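Local coordinates for guanine deaminase (Escherichia coli, PDB 6OHB), which catalyses the zinc-dependent hydrolytic deamination of guanine to xanthine and ammonia, a step of purine degradation, at residues 11-17 with 72-76; 16-22 with 360-365; 33-39 with 50-54; 386-392 with 424-430. All blocks are in the same frame, centred on the assembly; numbering follows the deposited sequence.

Contact 1: residues 11-17 with 72-76; sequences VRGSFID and KLIVP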
# COMPACT_ATOMS: atom_id res chain seq x y z
N VAL A 11 -22.80 3.68 24.06
CA VAL A 11 -22.39 3.50 22.68
C VAL A 11 -22.89 2.13 22.22
O VAL A 11 -22.53 1.11 22.81
CB VAL A 11 -20.87 3.60 22.51
CG1 VAL A 11 -20.47 3.24 21.09
CG2 VAL A 11 -20.37 5.01 22.87
N ARG A 12 -23.68 2.11 21.16
CA ARG A 12 -24.25 0.88 20.65
C ARG A 12 -23.65 0.51 19.29
O ARG A 12 -23.35 1.39 18.48
CB ARG A 12 -25.77 1.02 20.52
CG ARG A 12 -26.46 -0.27 20.15
CD ARG A 12 -27.95 -0.08 20.01
NE ARG A 12 -28.59 -1.35 19.66
CZ ARG A 12 -29.90 -1.51 19.55
NH1 ARG A 12 -30.72 -0.49 19.77
NH2 ARG A 12 -30.40 -2.70 19.23
N GLY A 13 -23.46 -0.78 19.05
CA GLY A 13 -23.05 -1.20 17.72
C GLY A 13 -22.42 -2.58 17.76
O GLY A 13 -22.62 -3.34 18.69
N SER A 14 -21.65 -2.87 16.71
CA SER A 14 -20.91 -4.11 16.61
C SER A 14 -19.50 -3.89 17.16
O SER A 14 -18.89 -2.87 16.88
CB SER A 14 -20.85 -4.57 15.15
OG SER A 14 -21.98 -5.37 14.84
N PHE A 15 -19.01 -4.83 17.95
CA PHE A 15 -17.74 -4.68 18.66
C PHE A 15 -16.86 -5.89 18.39
O PHE A 15 -17.36 -7.01 18.24
CB PHE A 15 -17.93 -4.56 20.18
CG PHE A 15 -18.63 -3.31 20.62
CD1 PHE A 15 -20.02 -3.22 20.59
CD2 PHE A 15 -17.90 -2.22 21.07
CE1 PHE A 15 -20.65 -2.06 20.99
CE2 PHE A 15 -18.53 -1.07 21.47
CZ PHE A 15 -19.90 -0.98 21.43
N ILE A 16 -15.55 -5.66 18.37
CA ILE A 16 -14.61 -6.78 18.33
C ILE A 16 -13.37 -6.42 19.15
O ILE A 16 -12.85 -5.30 19.03
CB ILE A 16 -14.25 -7.16 16.88
CG1 ILE A 16 -13.11 -8.19 16.85
CG2 ILE A 16 -13.89 -5.93 16.07
CD1 ILE A 16 -13.06 -8.99 15.57
N ASP A 17 -12.93 -7.35 19.99
CA ASP A 17 -11.70 -7.15 20.76
C ASP A 17 -11.11 -8.51 21.11
O ASP A 17 -11.73 -9.55 20.90
CB ASP A 17 -11.93 -6.28 22.01
CG ASP A 17 -12.88 -6.93 23.04
OD1 ASP A 17 -13.68 -7.82 22.68
OD2 ASP A 17 -12.81 -6.53 24.22
N LYS A 72 -21.63 -0.05 11.76
CA LYS A 72 -20.19 0.15 11.87
C LYS A 72 -19.58 -0.95 12.73
O LYS A 72 -20.29 -1.77 13.33
CB LYS A 72 -19.87 1.52 12.46
CG LYS A 72 -20.68 2.68 11.89
CD LYS A 72 -20.23 3.03 10.48
CE LYS A 72 -20.57 4.46 10.11
NZ LYS A 72 -22.03 4.69 9.96
N LEU A 73 -18.26 -0.96 12.79
CA LEU A 73 -17.52 -1.89 13.64
C LEU A 73 -16.65 -1.12 14.62
O LEU A 73 -15.86 -0.27 14.20
CB LEU A 73 -16.68 -2.84 12.78
CG LEU A 73 -16.46 -4.25 13.33
CD1 LEU A 73 -17.66 -5.14 13.02
CD2 LEU A 73 -15.19 -4.83 12.74
N ILE A 74 -16.77 -1.42 15.90
CA ILE A 74 -16.09 -0.68 16.96
C ILE A 74 -14.96 -1.54 17.48
O ILE A 74 -15.17 -2.69 17.91
CB ILE A 74 -17.06 -0.27 18.08
CG1 ILE A 74 -18.26 0.47 17.49
CG2 ILE A 74 -16.35 0.58 19.12
CD1 ILE A 74 -19.27 0.93 18.55
N VAL A 75 -13.75 -0.98 17.45
CA VAL A 75 -12.53 -1.68 17.83
C VAL A 75 -11.80 -0.84 18.86
O VAL A 75 -12.02 0.38 18.96
CB VAL A 75 -11.63 -1.97 16.61
CG1 VAL A 75 -12.40 -2.76 15.57
CG2 VAL A 75 -11.12 -0.67 16.00
N PRO A 76 -10.93 -1.45 19.66
CA PRO A 76 -10.08 -0.64 20.55
C PRO A 76 -9.14 0.22 19.73
O PRO A 76 -8.78 -0.11 18.60
CB PRO A 76 -9.32 -1.69 21.37
CG PRO A 76 -10.10 -2.95 21.21
CD PRO A 76 -10.71 -2.89 19.85
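Ile74 lies over one face of the Phe15 ring, its CG1 above the plane but displaced toward the rim, while the carbonyl oxygen of Val11 sits in the ring plane at the edge. Beyond CG1 the isoleucine chain runs on over the ring as far as CZ, which Ile74 CD1 meets at 3.5 Å. CG1 is beside the backbone N (chi1 -53°), and from there the extended chain carries CD1 on to CG1 of Val11, 3.6 Å away, so one methyl bridges both sides of the corner at Gly13. The backbones pair as parallel strands, joining N-terminal strand 14-18 to the start of strand 73-84 in the small beta domain beside the amidohydrolase barrel: Ile74 N donates to Ser14 O at 2.7 Å, and Ile16 N to Ile74 O at 3.0 Å. On the face that carries Ser14 and Leu73, Ile16 CG2 wedges between Val75 CG1 (3.5 Å) and Leu73 CD2 (3.7 Å). The hydroxyl of Ser14 is taken up by Glu36 O, and the Asp17 carboxylate by Arg33. Strand 14-18 also pairs with strand 32-35; strand 388-391 packs on Val11 and Ile74 through Phe388, and helix 356-363 reaches Ile16, Val75 and Pro76 through Phe360.

Contact 2: residues 16-22 with 360-365; sequences IDVTRTI and FYLATL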
# COMPACT_ATOMS: atom_id res chain seq x y z
N ILE A 16 -15.55 -5.66 18.37
CA ILE A 16 -14.61 -6.78 18.33
C ILE A 16 -13.37 -6.42 19.15
O ILE A 16 -12.85 -5.30 19.03
CB ILE A 16 -14.25 -7.16 16.88
CG1 ILE A 16 -13.11 -8.19 16.85
CG2 ILE A 16 -13.89 -5.93 16.07
CD1 ILE A 16 -13.06 -8.99 15.57
N ASP A 17 -12.93 -7.35 19.99
CA ASP A 17 -11.70 -7.15 20.76
C ASP A 17 -11.11 -8.51 21.11
O ASP A 17 -11.73 -9.55 20.90
CB ASP A 17 -11.93 -6.28 22.01
CG ASP A 17 -12.88 -6.93 23.04
OD1 ASP A 17 -13.68 -7.82 22.68
OD2 ASP A 17 -12.81 -6.53 24.22
N VAL A 18 -9.87 -8.50 21.61
CA VAL A 18 -9.21 -9.70 22.11
C VAL A 18 -9.19 -9.62 23.63
O VAL A 18 -8.66 -8.66 24.19
CB VAL A 18 -7.79 -9.84 21.54
CG1 VAL A 18 -7.13 -11.12 22.05
CG2 VAL A 18 -7.80 -9.78 20.01
N THR A 19 -9.75 -10.63 24.29
CA THR A 19 -10.04 -10.50 25.72
C THR A 19 -8.85 -10.79 26.63
O THR A 19 -8.96 -10.55 27.84
CB THR A 19 -11.22 -11.40 26.11
OG1 THR A 19 -10.91 -12.77 25.83
CG2 THR A 19 -12.46 -10.99 25.34
N ARG A 20 -7.73 -11.27 26.10
CA ARG A 20 -6.57 -11.52 26.94
C ARG A 20 -5.34 -11.65 26.05
O ARG A 20 -5.44 -11.93 24.85
CB ARG A 20 -6.74 -12.78 27.79
CG ARG A 20 -6.66 -14.06 26.98
CD ARG A 20 -6.93 -15.29 27.81
NE ARG A 20 -6.60 -16.49 27.04
CZ ARG A 20 -7.45 -17.09 26.21
NH1 ARG A 20 -8.68 -16.62 26.06
NH2 ARG A 20 -7.07 -18.17 25.53
N THR A 21 -4.17 -11.43 26.65
CA THR A 21 -2.92 -11.63 25.95
C THR A 21 -2.61 -13.12 25.84
O THR A 21 -2.95 -13.91 26.73
CB THR A 21 -1.77 -10.90 26.65
OG1 THR A 21 -1.65 -11.37 28.00
CG2 THR A 21 -2.01 -9.40 26.67
N ILE A 22 -1.99 -13.49 24.74
CA ILE A 22 -1.61 -14.88 24.50
C ILE A 22 -0.10 -14.91 24.29
O ILE A 22 0.55 -13.86 24.35
CB ILE A 22 -2.38 -15.46 23.29
CG1 ILE A 22 -2.47 -14.42 22.16
CG2 ILE A 22 -3.80 -15.85 23.71
CD1 ILE A 22 -1.23 -14.33 21.27
N PHE A 360 -5.02 -8.11 13.70
CA PHE A 360 -5.86 -7.33 14.60
C PHE A 360 -5.29 -7.32 16.02
O PHE A 360 -5.29 -6.29 16.69
CB PHE A 360 -7.29 -7.89 14.59
CG PHE A 360 -8.23 -7.19 15.52
CD1 PHE A 360 -8.82 -5.99 15.16
CD2 PHE A 360 -8.55 -7.74 16.75
CE1 PHE A 360 -9.70 -5.34 16.02
CE2 PHE A 360 -9.43 -7.10 17.62
CZ PHE A 360 -10.01 -5.89 17.25
N TYR A 361 -4.77 -8.46 16.47
CA TYR A 361 -4.18 -8.54 17.80
C TYR A 361 -2.98 -7.62 17.93
O TYR A 361 -2.87 -6.84 18.89
CB TYR A 361 -3.79 -9.99 18.09
CG TYR A 361 -3.11 -10.20 19.42
CD1 TYR A 361 -3.83 -10.23 20.60
CD2 TYR A 361 -1.73 -10.39 19.48
CE1 TYR A 361 -3.21 -10.43 21.82
CE2 TYR A 361 -1.10 -10.59 20.69
CZ TYR A 361 -1.84 -10.61 21.86
OH TYR A 361 -1.21 -10.81 23.06
N LEU A 362 -2.06 -7.69 16.96
CA LEU A 362 -0.87 -6.83 17.03
C LEU A 362 -1.25 -5.36 16.95
O LEU A 362 -0.54 -4.51 17.51
CB LEU A 362 0.10 -7.20 15.91
CG LEU A 362 0.78 -8.56 16.04
CD1 LEU A 362 1.59 -8.88 14.78
CD2 LEU A 362 1.67 -8.59 17.26
N ALA A 363 -2.35 -5.04 16.27
CA ALA A 363 -2.76 -3.64 16.16
C ALA A 363 -3.34 -3.10 17.46
O ALA A 363 -3.29 -1.89 17.70
CB ALA A 363 -3.76 -3.47 15.02
N THR A 364 -3.89 -3.97 18.31
CA THR A 364 -4.57 -3.47 19.51
C THR A 364 -3.90 -3.98 20.78
O THR A 364 -2.96 -3.36 21.29
CB THR A 364 -6.05 -3.86 19.51
OG1 THR A 364 -6.17 -5.29 19.43
CG2 THR A 364 -6.76 -3.23 18.32
N LEU A 365 -4.38 -5.12 21.31
CA LEU A 365 -3.93 -5.57 22.63
C LEU A 365 -2.47 -6.02 22.59
O LEU A 365 -1.73 -5.78 23.55
CB LEU A 365 -4.82 -6.69 23.14
CG LEU A 365 -4.56 -7.18 24.57
CD1 LEU A 365 -4.71 -6.05 25.58
CD2 LEU A 365 -5.47 -8.35 24.91
O HOH W 1 -8.21 -6.06 21.18
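With CG anti to the backbone N (chi1 177°), Tyr361 places its ring against Val18 and Ile22, and Phe360 holds the same torsion (178°) to send its ring to the strand end at Ile16 and Val18. This is a helix-on-strand contact: the last turn of helix 356-363, in the amidohydrolase TIM-barrel region, and the first residue of helix 365-370 pack on the end of strand 14-18 and the loop after it. Val18 forks between the two rings, CG2 at the edge of Phe360 (3.9 Å to CD2) and CG1 at the edge of Tyr361 (3.7 Å to CD1). The Phe360 edge also meets Ile16 O and, in its plane, Asp17 CA. Over one face of Tyr361 lies Ile22 CD1, 4.2 Å from the ring centroid in a CH-pi contact. Beyond the ring the phenol oxygen accepts a fairly straight, long hydrogen bond from Ile22 N (3.3 Å, 161° at the hydrogen). A phenylalanine in place of Tyr361 would probably leave the Ile22 amide without this acceptor. Leu365 CD2 packs near Val18 O and Arg20 C. One water links the segments, accepting from Val18 N at 3.0 Å and lying 2.8 Å from Thr364 OG1.

Contact 3: residues 33-39 with 50-54; sequences RFIEDGL and FGEWE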
# COMPACT_ATOMS: atom_id res chain seq x y z
N ARG A 33 -13.36 -11.89 20.90
CA ARG A 33 -14.77 -11.67 21.18
C ARG A 33 -15.34 -10.74 20.13
O ARG A 33 -14.82 -9.63 19.92
CB ARG A 33 -14.96 -11.09 22.58
CG ARG A 33 -16.40 -10.76 22.90
CD ARG A 33 -16.53 -10.24 24.32
NE ARG A 33 -15.54 -9.21 24.61
CZ ARG A 33 -15.38 -8.65 25.80
NH1 ARG A 33 -16.14 -9.03 26.82
NH2 ARG A 33 -14.46 -7.71 25.98
N PHE A 34 -16.40 -11.19 19.47
CA PHE A 34 -17.17 -10.39 18.52
C PHE A 34 -18.61 -10.33 19.02
O PHE A 34 -19.27 -11.37 19.12
CB PHE A 34 -17.10 -10.99 17.12
CG PHE A 34 -18.01 -10.32 16.12
CD1 PHE A 34 -17.77 -9.01 15.72
CD2 PHE A 34 -19.09 -10.99 15.59
CE1 PHE A 34 -18.60 -8.39 14.81
CE2 PHE A 34 -19.93 -10.37 14.67
CZ PHE A 34 -19.68 -9.07 14.28
N ILE A 35 -19.08 -9.13 19.33
CA ILE A 35 -20.46 -8.90 19.76
C ILE A 35 -21.17 -8.12 18.67
O ILE A 35 -20.84 -6.96 18.41
CB ILE A 35 -20.52 -8.15 21.10
CG1 ILE A 35 -19.69 -8.86 22.17
CG2 ILE A 35 -21.97 -7.98 21.53
CD1 ILE A 35 -20.35 -10.10 22.74
N GLU A 36 -22.17 -8.74 18.04
CA GLU A 36 -22.79 -8.11 16.88
C GLU A 36 -23.77 -7.01 17.27
O GLU A 36 -23.84 -5.97 16.60
CB GLU A 36 -23.47 -9.17 16.01
CG GLU A 36 -23.99 -8.63 14.69
CD GLU A 36 -25.49 -8.49 14.69
OE1 GLU A 36 -26.00 -7.58 14.01
OE2 GLU A 36 -26.16 -9.30 15.38
N ASP A 37 -24.52 -7.21 18.35
CA ASP A 37 -25.45 -6.19 18.86
C ASP A 37 -25.05 -5.89 20.30
O ASP A 37 -25.59 -6.46 21.26
CB ASP A 37 -26.90 -6.67 18.75
CG ASP A 37 -27.90 -5.57 19.07
OD1 ASP A 37 -27.52 -4.38 19.02
OD2 ASP A 37 -29.07 -5.90 19.38
N GLY A 38 -24.07 -5.00 20.45
CA GLY A 38 -23.45 -4.74 21.73
C GLY A 38 -23.60 -3.33 22.26
O GLY A 38 -23.96 -2.39 21.53
N LEU A 39 -23.30 -3.18 23.55
CA LEU A 39 -23.43 -1.94 24.29
C LEU A 39 -22.17 -1.72 25.11
O LEU A 39 -21.70 -2.63 25.80
CB LEU A 39 -24.65 -1.98 25.22
CG LEU A 39 -24.69 -0.86 26.26
CD1 LEU A 39 -24.85 0.48 25.57
CD2 LEU A 39 -25.82 -1.10 27.26
N PHE A 50 -19.56 -3.54 29.51
CA PHE A 50 -19.54 -3.92 28.11
C PHE A 50 -20.24 -5.26 27.95
O PHE A 50 -20.03 -6.17 28.75
CB PHE A 50 -18.12 -4.01 27.57
CG PHE A 50 -18.04 -4.56 26.18
CD1 PHE A 50 -18.59 -3.87 25.12
CD2 PHE A 50 -17.46 -5.79 25.95
CE1 PHE A 50 -18.53 -4.38 23.84
CE2 PHE A 50 -17.40 -6.30 24.67
CZ PHE A 50 -17.94 -5.60 23.61
N GLY A 51 -21.06 -5.39 26.91
CA GLY A 51 -21.64 -6.69 26.63
C GLY A 51 -22.77 -6.61 25.63
O GLY A 51 -22.84 -5.70 24.81
N GLU A 52 -23.65 -7.61 25.69
CA GLU A 52 -24.79 -7.68 24.78
C GLU A 52 -25.79 -6.57 25.09
O GLU A 52 -26.05 -6.24 26.25
CB GLU A 52 -25.48 -9.04 24.89
CG GLU A 52 -24.64 -10.22 24.43
CD GLU A 52 -24.80 -10.50 22.95
OE1 GLU A 52 -25.60 -9.80 22.29
OE2 GLU A 52 -24.13 -11.43 22.45
N TRP A 53 -26.35 -5.99 24.02
CA TRP A 53 -27.30 -4.89 24.15
C TRP A 53 -28.46 -5.25 25.08
O TRP A 53 -28.83 -4.48 25.97
CB TRP A 53 -27.81 -4.51 22.76
CG TRP A 53 -28.96 -3.53 22.75
CD1 TRP A 53 -30.25 -3.79 22.39
CD2 TRP A 53 -28.92 -2.14 23.12
NE1 TRP A 53 -31.01 -2.66 22.51
CE2 TRP A 53 -30.22 -1.63 22.96
CE3 TRP A 53 -27.91 -1.28 23.57
CZ2 TRP A 53 -30.54 -0.30 23.23
CZ3 TRP A 53 -28.23 0.04 23.84
CH2 TRP A 53 -29.54 0.52 23.67
N GLU A 54 -29.06 -6.43 24.88
CA GLU A 54 -30.21 -6.78 25.70
C GLU A 54 -29.81 -7.06 27.15
O GLU A 54 -30.66 -6.94 28.04
CB GLU A 54 -30.95 -7.99 25.11
CG GLU A 54 -31.50 -7.77 23.69
CD GLU A 54 -32.69 -6.82 23.62
OE1 GLU A 54 -33.13 -6.30 24.67
OE2 GLU A 54 -33.21 -6.59 22.50
O HOH W 2 -25.09 -9.60 19.38
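Arg33 and Phe50 make the dense end of this contact: the ring edge stands over the centre of one guanidinium face, with Phe50 CE2 3.3 Å from Arg33 CZ and the two planes 76° apart. The arginine runs extended as far as CD and then bends (chi3 49°), which turns the guanidinium flat against that edge while its NH2 holds the carboxylate of Asp17. An alanine at Arg33 is likely to uncover the edge of Phe50 and leave Asp17 without its cationic partner. Ile35 CG1 adds to the packing at Phe50 CZ, 4.0 Å away. Next along, Leu39 and Gly51 form an antiparallel hydrogen-bonded pair, Leu39 N to Gly51 O at 2.9 Å and Gly51 N to Leu39 O at 3.0 Å. Trp53 N then donates to Asp37 O at 2.9 Å, and the indole edge rests on Leu39 CB.

The Glu52 side is looser and wetter. Its carboxylate folds back beside Ile35, and OE1 accepts from a water (3.0 Å) that in turn accepts from Asp37 N (2.7 Å). The Asp37 carboxylate crosses near Trp53 CB and is paired with Arg12, whose side chain also makes a cation-pi contact with the indole. The corner at 36-37 thus carries the chain from strand 32-35 into strand 38-43, which forms a beta hairpin with strand 46-50, and the turn after 46-50 leads into the short helix 53-56.

Contact 4: residues 386-392 with 424-430; sequences ADFVVME and SIYRTYV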
# COMPACT_ATOMS: atom_id res chain seq x y z
N ALA A 386 -11.16 4.13 28.00
CA ALA A 386 -12.08 4.06 26.86
C ALA A 386 -11.50 4.83 25.67
O ALA A 386 -11.95 5.92 25.31
CB ALA A 386 -13.46 4.58 27.27
N ASP A 387 -10.50 4.22 25.06
CA ASP A 387 -9.93 4.68 23.79
C ASP A 387 -10.42 3.70 22.73
O ASP A 387 -10.05 2.53 22.76
CB ASP A 387 -8.40 4.68 23.82
CG ASP A 387 -7.81 5.61 24.86
OD1 ASP A 387 -8.52 6.54 25.33
OD2 ASP A 387 -6.63 5.41 25.20
N PHE A 388 -11.25 4.17 21.80
CA PHE A 388 -11.75 3.24 20.80
C PHE A 388 -12.07 3.98 19.51
O PHE A 388 -12.12 5.21 19.46
CB PHE A 388 -12.97 2.45 21.30
CG PHE A 388 -14.15 3.30 21.69
CD1 PHE A 388 -14.25 3.84 22.96
CD2 PHE A 388 -15.19 3.52 20.79
CE1 PHE A 388 -15.34 4.61 23.32
CE2 PHE A 388 -16.29 4.28 21.15
CZ PHE A 388 -16.37 4.83 22.42
N VAL A 389 -12.26 3.20 18.45
CA VAL A 389 -12.46 3.70 17.10
C VAL A 389 -13.71 3.05 16.51
O VAL A 389 -13.85 1.82 16.54
CB VAL A 389 -11.25 3.43 16.19
CG1 VAL A 389 -11.44 4.10 14.83
CG2 VAL A 389 -9.97 3.91 16.86
N VAL A 390 -14.61 3.87 15.99
CA VAL A 390 -15.72 3.39 15.17
C VAL A 390 -15.25 3.40 13.72
O VAL A 390 -14.91 4.46 13.18
CB VAL A 390 -16.96 4.27 15.36
CG1 VAL A 390 -18.15 3.68 14.62
CG2 VAL A 390 -17.26 4.45 16.84
N MET A 391 -15.28 2.21 13.09
CA MET A 391 -14.76 1.93 11.77
C MET A 391 -15.91 1.69 10.80
O MET A 391 -16.93 1.08 11.17
CB MET A 391 -13.90 0.66 11.75
CG MET A 391 -12.82 0.57 12.80
SD MET A 391 -11.26 1.21 12.19
CE MET A 391 -11.03 0.16 10.75
N GLU A 392 -15.73 2.14 9.56
CA GLU A 392 -16.69 1.89 8.49
C GLU A 392 -16.02 0.92 7.53
O GLU A 392 -15.27 1.34 6.64
CB GLU A 392 -17.07 3.20 7.79
CG GLU A 392 -18.33 3.10 6.93
CD GLU A 392 -18.65 4.39 6.22
OE1 GLU A 392 -18.04 5.43 6.58
OE2 GLU A 392 -19.50 4.38 5.30
N SER A 424 -11.83 4.56 6.41
CA SER A 424 -12.44 3.56 7.28
C SER A 424 -12.67 4.08 8.70
O SER A 424 -13.46 3.48 9.44
CB SER A 424 -11.57 2.30 7.36
OG SER A 424 -11.59 1.57 6.16
N ILE A 425 -12.03 5.18 9.08
CA ILE A 425 -12.12 5.71 10.43
C ILE A 425 -13.29 6.69 10.47
O ILE A 425 -13.20 7.80 9.92
CB ILE A 425 -10.82 6.39 10.86
CG1 ILE A 425 -9.62 5.46 10.63
CG2 ILE A 425 -10.88 6.82 12.30
CD1 ILE A 425 -9.67 4.21 11.40
N TYR A 426 -14.38 6.29 11.12
CA TYR A 426 -15.59 7.10 11.19
C TYR A 426 -15.62 7.97 12.44
O TYR A 426 -15.99 9.15 12.37
CB TYR A 426 -16.82 6.17 11.15
CG TYR A 426 -18.18 6.85 11.12
CD1 TYR A 426 -18.61 7.55 9.99
CD2 TYR A 426 -19.04 6.76 12.20
CE1 TYR A 426 -19.86 8.16 9.95
CE2 TYR A 426 -20.30 7.37 12.18
CZ TYR A 426 -20.70 8.06 11.06
OH TYR A 426 -21.95 8.66 11.04
N ARG A 427 -15.24 7.41 13.59
CA ARG A 427 -15.18 8.20 14.82
C ARG A 427 -13.99 7.71 15.64
O ARG A 427 -13.63 6.53 15.60
CB ARG A 427 -16.47 8.08 15.66
CG ARG A 427 -17.77 8.58 15.03
CD ARG A 427 -17.91 10.10 15.09
NE ARG A 427 -19.19 10.57 14.56
CZ ARG A 427 -19.45 10.77 13.26
NH1 ARG A 427 -18.52 10.53 12.34
NH2 ARG A 427 -20.65 11.21 12.89
N THR A 428 -13.38 8.63 16.39
CA THR A 428 -12.33 8.27 17.33
C THR A 428 -12.65 8.87 18.69
O THR A 428 -12.84 10.10 18.81
CB THR A 428 -10.94 8.72 16.85
OG1 THR A 428 -10.65 8.11 15.59
CG2 THR A 428 -9.86 8.30 17.85
N TYR A 429 -12.67 8.01 19.71
CA TYR A 429 -12.90 8.37 21.10
C TYR A 429 -11.60 8.19 21.88
O TYR A 429 -10.97 7.13 21.82
CB TYR A 429 -13.99 7.49 21.73
CG TYR A 429 -15.41 7.83 21.35
CD1 TYR A 429 -15.92 7.49 20.09
CD2 TYR A 429 -16.26 8.48 22.24
CE1 TYR A 429 -17.24 7.80 19.74
CE2 TYR A 429 -17.57 8.80 21.90
CZ TYR A 429 -18.05 8.45 20.65
OH TYR A 429 -19.36 8.76 20.31
N VAL A 430 -11.22 9.22 22.63
CA VAL A 430 -10.06 9.17 23.52
C VAL A 430 -10.51 9.61 24.91
O VAL A 430 -11.19 10.63 25.05
CB VAL A 430 -8.91 10.06 23.00
CG1 VAL A 430 -7.91 10.34 24.11
CG2 VAL A 430 -8.23 9.40 21.81
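A classic beta bulge interrupts the antiparallel pairing of strands 388-391 and 425-430, where Tyr426 and Arg427 both face Val390. The oxygen of Val390 is gripped twice, by Tyr426 N at 2.8 Å and by Arg427 N at 3.0 Å, both in the carbonyl plane. Before the bulge Phe388 and Tyr429 form a hydrogen-bonded pair, and their side chains run the same way into an offset stack, centroids 4.5 Å apart and planes 10° from parallel. Phe388 gets there with CG wedged between its backbone N and carbonyl carbon (chi1 60°), which lays the ring over Tyr429 so that Tyr429 CB also makes a CH-pi contact with it, 3.7 Å from the centroid. The Tyr429 hydroxyl is hydrogen-bonded to that of Tyr69. On the other face Met391 SD touches Ile425 CD1 at 3.5 Å, and Val389 CG1 meets Ile425 CG2. Past the bulge Glu392 N donates to Ser424 O at 2.6 Å. Arg427 doubles back to lay its guanidinium over the Tyr426 ring, with NH1 hydrogen-bonded to Tyr426 O at 2.9 Å. Flanked by strands 73-84 and 433-437, this antiparallel pair belongs to the small beta-sandwich domain that, as in other amidohydrolases, accompanies the barrel.

Overall arrangement
Contact 1 lies in the middle: its centre is about 8 Å from that of contact 3 and about 9 Å from that of contact 4, while the centres of contacts 3 and 4 are about 17 Å apart and the two do not touch. Strand 14-18 is shared by contacts 1 and 2, whose centres are about 13 Å apart, and pairs with strand 32-35 of contact 3; strand 73-84 joins contact 1 to strand 388-391 of contact 4. Along the chain, contact 3 falls between the two segments of contact 1, contacts 1 and 2 interleave, and contact 4 comes last. Early and late parts of the chain thus meet in the small beta domain, and contact 2 ties it to helix 356-363.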